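Local atomic coordinates of eukaryotic translation initiation factor 5A-2 (Arabidopsis thaliana, PDB entry 3HKS), a protein that promotes translation elongation and termination by binding the ribosome between its exit and peptidyl sites and rescuing ribosomes stalled on polyproline and other difficult sequences. Residues G32-G37 and C65-I70; I101-D106 and L122-D127. All blocks are in the same frame, centred on the assembly; numbering follows the deposited sequence.

In the fold
The two contacts sit at opposite sides of the chain's centre, one in each half of a two-domain, mostly beta protein. Contact 1 closes along the chain before contact 2 opens; their centres are 35 Å apart and their nearest atoms about 15 Å, so they do not touch. Contact 1 (32-37 with 65-70) is buried in the N-terminal SH3-like part, where a loop packs on strand 64-71. This strand follows the turn carrying K59, the hypusine site by similarity, unmodified in this model. Contact 2 (101-106 with 122-127) lies on the surface of the C-terminal OB-fold part. Each has a 1,2-ethanediol beside it, probably from the crystallisation liquor.

Contact 1: residues G32-G37 and C65-I70; sequences GNIRKG and CHFVAI. With EDO (1,2-ethanediol), chain C.
G32 and C65, with CA atoms 6.7 Å apart, mark the closest backbone approach between the loop 32-37, which leaves a short 3-10 turn, and strand 65-70; no hydrogen bond joins the two segments. This is core packing of the SH3-like N-terminal domain: the loop leading from strand 26-30 to strand 39-42 lays one isoleucine against the inward side of the sheet formed by 39-42, 45-55, 64-71 and 77-83. I34 meets the end of the F67 ring, its CB 3.7 Å from F67 CE1. The branch at CB divides the work, with CG2 coming to F67 CE1 and CG1 to F67 CZ. CG2 stands anti to the backbone N and CG1 beside it (chi1 -48°), which sets the two arms beside neighbouring ring atoms. The two side chains cross at about a right angle, and the isoleucine approaches the ring obliquely. I40, V82 and C88 also pack on F67, while V49 and V90 lie against I34, leaving this pair enclosed by apolar groups from several strands. Two residues earlier on the strand, and on the same side, C65 turns its SG to the backbone of G32, 3.9 Å from G32 N. On the outer side of the loop, R35 folds back over its own segment. The bend at chi2 (-73°) brings R35 NH1 to two carbonyls, G32 O at 2.9 Å and I34 O at 3.1 Å, tying the 3-10 turn to the residues after it. Both oxygens are approached from above their carbonyl planes, although G32 O lies close to the guanidinium plane. The R35 backbone N has a different partner: its N-H points almost straight (171°) at O1 of the 1,2-ethanediol, 2.9 Å away.

Contact 2: residues I101-D106 and L122-D127; sequences IDITED and LKLPTD. With EDO (1,2-ethanediol), chain F.
This is a small surface contact in the OB-fold domain, an apolar touch beside one weak hydrogen bond, where the end of strand 87-103 and the turn after it face the loop before helix 128-139. I103 and L124 make the apolar part: I103 CG2 lies 3.9 Å from L124 CD1 and slightly farther from CD2, so a single methyl sits against the leucine fork. The side chains cross at about a right angle. A chi1 of -58° puts I103 CG2 anti to the backbone N and beside the carbonyl carbon, and this is the branch that meets L124. Farther out, K123 bends at chi3 (77°) to bring NZ to the backbone carbonyl of D106; at 3.3 Å from NZ to D106 O the bond is weak. The D106 carboxylate is not in contact with this amine: OD2 stays 5.6 Å from K123 NZ, though the opposite charges probably attract. Within the turn, T104 OG1 donates to D106 OD1 at a modelled 2.5 Å, a length to be taken with caution. The K123 ammonium also makes a cation-pi contact with F108, and the backbone N-H of K123 is hydrogen-bonded to O1 of a 1,2-ethanediol that is also held by I157 N. L124 also packs on V109 of strand 109-112 and T131 of helix 128-139, whose N-terminus D127 caps, while P125 rests on L130 and M134 of that helix and on I157 of strand 154-163.

Contact 1: residues G32-G37 and C65-I70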
loop_
_atom_site.group_PDB
_atom_site.type_symbol
_atom_site.label_atom_id
_atom_site.label_comp_id
_atom_site.label_asym_id
_atom_site.label_seq_id
_atom_site.Cartn_x
_atom_site.Cartn_y
_atom_site.Cartn_z
ATOM N N GLY A 32 -11.348 -18.878 3.088
ATOM C CA GLY A 32 -10.663 -19.846 3.962
ATOM C C GLY A 32 -9.148 -19.877 3.813
ATOM O O GLY A 32 -8.436 -20.410 4.669
ATOM N N ASN A 33 -8.646 -19.300 2.726
ATOM C CA ASN A 33 -7.192 -19.223 2.488
ATOM C C ASN A 33 -6.561 -17.910 2.966
ATOM O O ASN A 33 -5.351 -17.801 3.021
ATOM C CB ASN A 33 -6.868 -19.449 1.006
ATOM C CG ASN A 33 -6.713 -20.919 0.656
ATOM O OD1 ASN A 33 -5.927 -21.633 1.270
ATOM N ND2 ASN A 33 -7.453 -21.373 -0.347
ATOM N N ILE A 34 -7.388 -16.928 3.310
ATOM C CA ILE A 34 -6.904 -15.641 3.808
ATOM C C ILE A 34 -6.319 -15.771 5.218
ATOM O O ILE A 34 -6.906 -16.421 6.098
ATOM C CB ILE A 34 -8.003 -14.545 3.798
ATOM C CG1 ILE A 34 -8.753 -14.494 2.455
ATOM C CG2 ILE A 34 -7.425 -13.165 4.199
ATOM C CD1 ILE A 34 -8.013 -13.890 1.321
ATOM N N ARG A 35 -5.160 -15.150 5.413
ATOM C CA ARG A 35 -4.420 -15.230 6.661
ATOM C C ARG A 35 -4.140 -13.838 7.222
ATOM O O ARG A 35 -4.039 -12.853 6.478
ATOM C CB ARG A 35 -3.103 -15.981 6.458
ATOM C CG ARG A 35 -3.243 -17.446 6.043
ATOM C CD ARG A 35 -3.731 -18.353 7.198
ATOM N NE ARG A 35 -3.938 -19.732 6.737
ATOM C CZ ARG A 35 -5.100 -20.221 6.300
ATOM N NH1 ARG A 35 -6.194 -19.465 6.271
ATOM N NH2 ARG A 35 -5.166 -21.475 5.881
ATOM N N LYS A 36 -4.033 -13.776 8.547
ATOM C CA LYS A 36 -3.604 -12.582 9.261
ATOM C C LYS A 36 -2.282 -12.099 8.662
ATOM O O LYS A 36 -1.349 -12.881 8.486
ATOM C CB LYS A 36 -3.448 -12.900 10.760
ATOM C CG LYS A 36 -3.105 -11.690 11.633
ATOM C CD LYS A 36 -2.844 -12.108 13.086
ATOM C CE LYS A 36 -2.176 -10.988 13.903
ATOM N NZ LYS A 36 -1.907 -11.410 15.334
ATOM N N GLY A 37 -2.217 -10.820 8.326
ATOM C CA GLY A 37 -1.024 -10.258 7.677
ATOM C C GLY A 37 -1.127 -10.172 6.162
ATOM O O GLY A 37 -0.324 -9.483 5.526
ATOM N N CYS A 65 -15.806 -17.108 7.614
ATOM C CA CYS A 65 -14.617 -16.370 8.051
ATOM C C CYS A 65 -15.006 -14.951 8.407
ATOM O O CYS A 65 -15.653 -14.264 7.621
ATOM C CB CYS A 65 -13.555 -16.363 6.958
ATOM S SG CYS A 65 -12.957 -17.989 6.536
ATOM N N HIS A 66 -14.611 -14.532 9.608
ATOM C CA HIS A 66 -14.900 -13.199 10.113
ATOM C C HIS A 66 -13.599 -12.401 10.062
ATOM O O HIS A 66 -12.643 -12.723 10.762
ATOM C CB HIS A 66 -15.429 -13.278 11.564
ATOM C CG HIS A 66 -16.635 -14.155 11.732
ATOM N ND1 HIS A 66 -17.796 -13.719 12.333
ATOM C CD2 HIS A 66 -16.866 -15.440 11.362
ATOM C CE1 HIS A 66 -18.688 -14.694 12.327
ATOM N NE2 HIS A 66 -18.150 -15.748 11.741
ATOM N N PHE A 67 -13.567 -11.361 9.238
ATOM C CA PHE A 67 -12.344 -10.564 9.052
ATOM C C PHE A 67 -12.386 -9.227 9.769
ATOM O O PHE A 67 -13.386 -8.506 9.700
ATOM C CB PHE A 67 -12.074 -10.315 7.561
ATOM C CG PHE A 67 -11.834 -11.569 6.782
ATOM C CD1 PHE A 67 -10.702 -12.332 7.003
ATOM C CD2 PHE A 67 -12.755 -12.002 5.839
ATOM C CE1 PHE A 67 -10.484 -13.506 6.294
ATOM C CE2 PHE A 67 -12.538 -13.176 5.115
ATOM C CZ PHE A 67 -11.406 -13.924 5.343
ATOM N N VAL A 68 -11.286 -8.895 10.439
ATOM C CA VAL A 68 -11.018 -7.504 10.832
ATOM C C VAL A 68 -9.771 -7.064 10.058
ATOM O O VAL A 68 -8.753 -7.747 10.079
ATOM C CB VAL A 68 -10.818 -7.332 12.375
ATOM C CG1 VAL A 68 -10.648 -5.860 12.742
ATOM C CG2 VAL A 68 -11.999 -7.930 13.150
ATOM N N ALA A 69 -9.860 -5.932 9.369
ATOM C CA ALA A 69 -8.770 -5.489 8.506
ATOM C C ALA A 69 -8.571 -3.976 8.560
ATOM O O ALA A 69 -9.502 -3.240 8.879
ATOM C CB ALA A 69 -9.006 -5.972 7.051
ATOM N N ILE A 70 -7.362 -3.510 8.250
ATOM C CA ILE A 70 -7.047 -2.071 8.348
ATOM C C ILE A 70 -6.725 -1.472 6.976
ATOM O O ILE A 70 -5.799 -1.927 6.295
ATOM C CB ILE A 70 -5.872 -1.805 9.351
ATOM C CG1 ILE A 70 -6.153 -2.432 10.732
ATOM C CG2 ILE A 70 -5.541 -0.294 9.451
ATOM C CD1 ILE A 70 -7.309 -1.834 11.500
HETATM C C1 EDO C . -2.962 -14.729 2.820
HETATM O O1 EDO C . -4.044 -13.822 3.067
HETATM C C2 EDO C . -3.430 -15.737 1.783
HETATM O O2 EDO C . -2.422 -16.739 1.570
#

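Contact 2: residues I101-D106 and L122-D127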
loop_
_atom_site.group_PDB
_atom_site.type_symbol
_atom_site.label_atom_id
_atom_site.label_comp_id
_atom_site.label_asym_id
_atom_site.label_seq_id
_atom_site.Cartn_x
_atom_site.Cartn_y
_atom_site.Cartn_z
ATOM N N ILE A 101 14.497 12.668 -8.675
ATOM C CA ILE A 101 15.190 13.499 -9.659
ATOM C C ILE A 101 14.570 14.899 -9.833
ATOM O O ILE A 101 15.107 15.747 -10.557
ATOM C CB ILE A 101 15.376 12.751 -11.027
ATOM C CG1 ILE A 101 14.036 12.240 -11.583
ATOM C CG2 ILE A 101 16.393 11.596 -10.874
ATOM C CD1 ILE A 101 14.138 11.620 -12.977
ATOM N N ASP A 102 13.449 15.151 -9.159
ATOM C CA ASP A 102 12.881 16.516 -9.102
ATOM C C ASP A 102 11.755 16.686 -8.098
ATOM O O ASP A 102 11.006 15.750 -7.820
ATOM C CB ASP A 102 12.406 17.012 -10.483
ATOM C CG ASP A 102 12.162 18.520 -10.507
ATOM O OD1 ASP A 102 12.753 19.251 -9.678
ATOM O OD2 ASP A 102 11.374 18.973 -11.348
ATOM N N ILE A 103 11.680 17.890 -7.538
ATOM C CA ILE A 103 10.500 18.359 -6.840
ATOM C C ILE A 103 10.124 19.670 -7.524
ATOM O O ILE A 103 10.892 20.648 -7.489
ATOM C CB ILE A 103 10.739 18.582 -5.308
ATOM C CG1 ILE A 103 11.225 17.298 -4.630
ATOM C CG2 ILE A 103 9.472 19.102 -4.632
ATOM C CD1 ILE A 103 11.760 17.492 -3.230
ATOM N N THR A 104 8.948 19.682 -8.153
ATOM C CA THR A 104 8.479 20.856 -8.884
ATOM C C THR A 104 7.990 21.915 -7.894
ATOM O O THR A 104 7.693 21.589 -6.754
ATOM C CB THR A 104 7.353 20.507 -9.883
ATOM O OG1 THR A 104 6.140 20.242 -9.168
ATOM C CG2 THR A 104 7.726 19.293 -10.734
ATOM N N GLU A 105 7.907 23.167 -8.331
ATOM C CA GLU A 105 7.413 24.264 -7.488
ATOM C C GLU A 105 5.943 24.112 -7.085
ATOM O O GLU A 105 5.516 24.709 -6.098
ATOM C CB GLU A 105 7.629 25.646 -8.144
ATOM C CG GLU A 105 9.080 26.030 -8.447
ATOM C CD GLU A 105 9.995 26.067 -7.215
ATOM O OE1 GLU A 105 9.536 26.376 -6.088
ATOM O OE2 GLU A 105 11.206 25.798 -7.380
ATOM N N ASP A 106 5.169 23.336 -7.853
ATOM C CA ASP A 106 3.778 23.044 -7.484
ATOM C C ASP A 106 3.590 21.715 -6.736
ATOM O O ASP A 106 2.465 21.266 -6.519
ATOM C CB ASP A 106 2.826 23.164 -8.689
ATOM C CG ASP A 106 3.163 22.203 -9.832
ATOM O OD1 ASP A 106 4.322 21.783 -9.971
ATOM O OD2 ASP A 106 2.244 21.880 -10.619
ATOM N N LEU A 122 3.018 11.532 -8.928
ATOM C CA LEU A 122 2.894 11.687 -7.477
ATOM C C LEU A 122 3.255 13.076 -6.976
ATOM O O LEU A 122 4.045 13.799 -7.590
ATOM C CB LEU A 122 3.751 10.651 -6.745
ATOM C CG LEU A 122 3.439 9.173 -6.965
ATOM C CD1 LEU A 122 4.246 8.334 -5.969
ATOM C CD2 LEU A 122 1.940 8.911 -6.846
ATOM N N LYS A 123 2.671 13.433 -5.842
ATOM C CA LYS A 123 2.982 14.672 -5.168
ATOM C C LYS A 123 3.700 14.373 -3.865
ATOM O O LYS A 123 3.815 13.207 -3.460
ATOM C CB LYS A 123 1.709 15.486 -4.933
ATOM C CG LYS A 123 0.969 15.806 -6.244
ATOM C CD LYS A 123 -0.015 16.948 -6.092
ATOM C CE LYS A 123 0.696 18.301 -6.072
ATOM N NZ LYS A 123 -0.275 19.421 -6.217
ATOM N N LEU A 124 4.225 15.428 -3.242
ATOM C CA LEU A 124 4.872 15.322 -1.940
ATOM C C LEU A 124 3.899 14.732 -0.911
ATOM O O LEU A 124 2.717 15.089 -0.899
ATOM C CB LEU A 124 5.381 16.692 -1.474
ATOM C CG LEU A 124 6.583 17.274 -2.228
ATOM C CD1 LEU A 124 6.671 18.775 -2.006
ATOM C CD2 LEU A 124 7.871 16.593 -1.766
ATOM N N PRO A 125 4.393 13.826 -0.048
ATOM C CA PRO A 125 3.447 13.216 0.898
ATOM C C PRO A 125 2.919 14.238 1.913
ATOM O O PRO A 125 3.563 15.262 2.153
ATOM C CB PRO A 125 4.270 12.122 1.587
ATOM C CG PRO A 125 5.716 12.476 1.332
ATOM C CD PRO A 125 5.783 13.346 0.125
ATOM N N THR A 126 1.749 13.964 2.488
ATOM C CA THR A 126 1.156 14.834 3.518
ATOM C C THR A 126 1.984 14.847 4.820
ATOM O O THR A 126 1.998 15.844 5.537
ATOM C CB THR A 126 -0.323 14.460 3.797
ATOM O OG1 THR A 126 -0.393 13.126 4.319
ATOM C CG2 THR A 126 -1.164 14.550 2.515
ATOM N N ASP A 127 2.690 13.755 5.092
ATOM C CA ASP A 127 3.653 13.657 6.193
ATOM C C ASP A 127 4.770 14.710 6.064
ATOM O O ASP A 127 5.553 14.684 5.114
ATOM C CB ASP A 127 4.251 12.246 6.204
ATOM C CG ASP A 127 5.112 11.963 7.430
ATOM O OD1 ASP A 127 6.100 12.676 7.708
ATOM O OD2 ASP A 127 4.823 10.959 8.109
HETATM C C1 EDO F . 1.489 10.785 -3.392
HETATM O O1 EDO F . 0.712 11.728 -4.161
HETATM C C2 EDO F . 1.627 11.271 -1.953
HETATM O O2 EDO F . 2.076 10.217 -1.087
#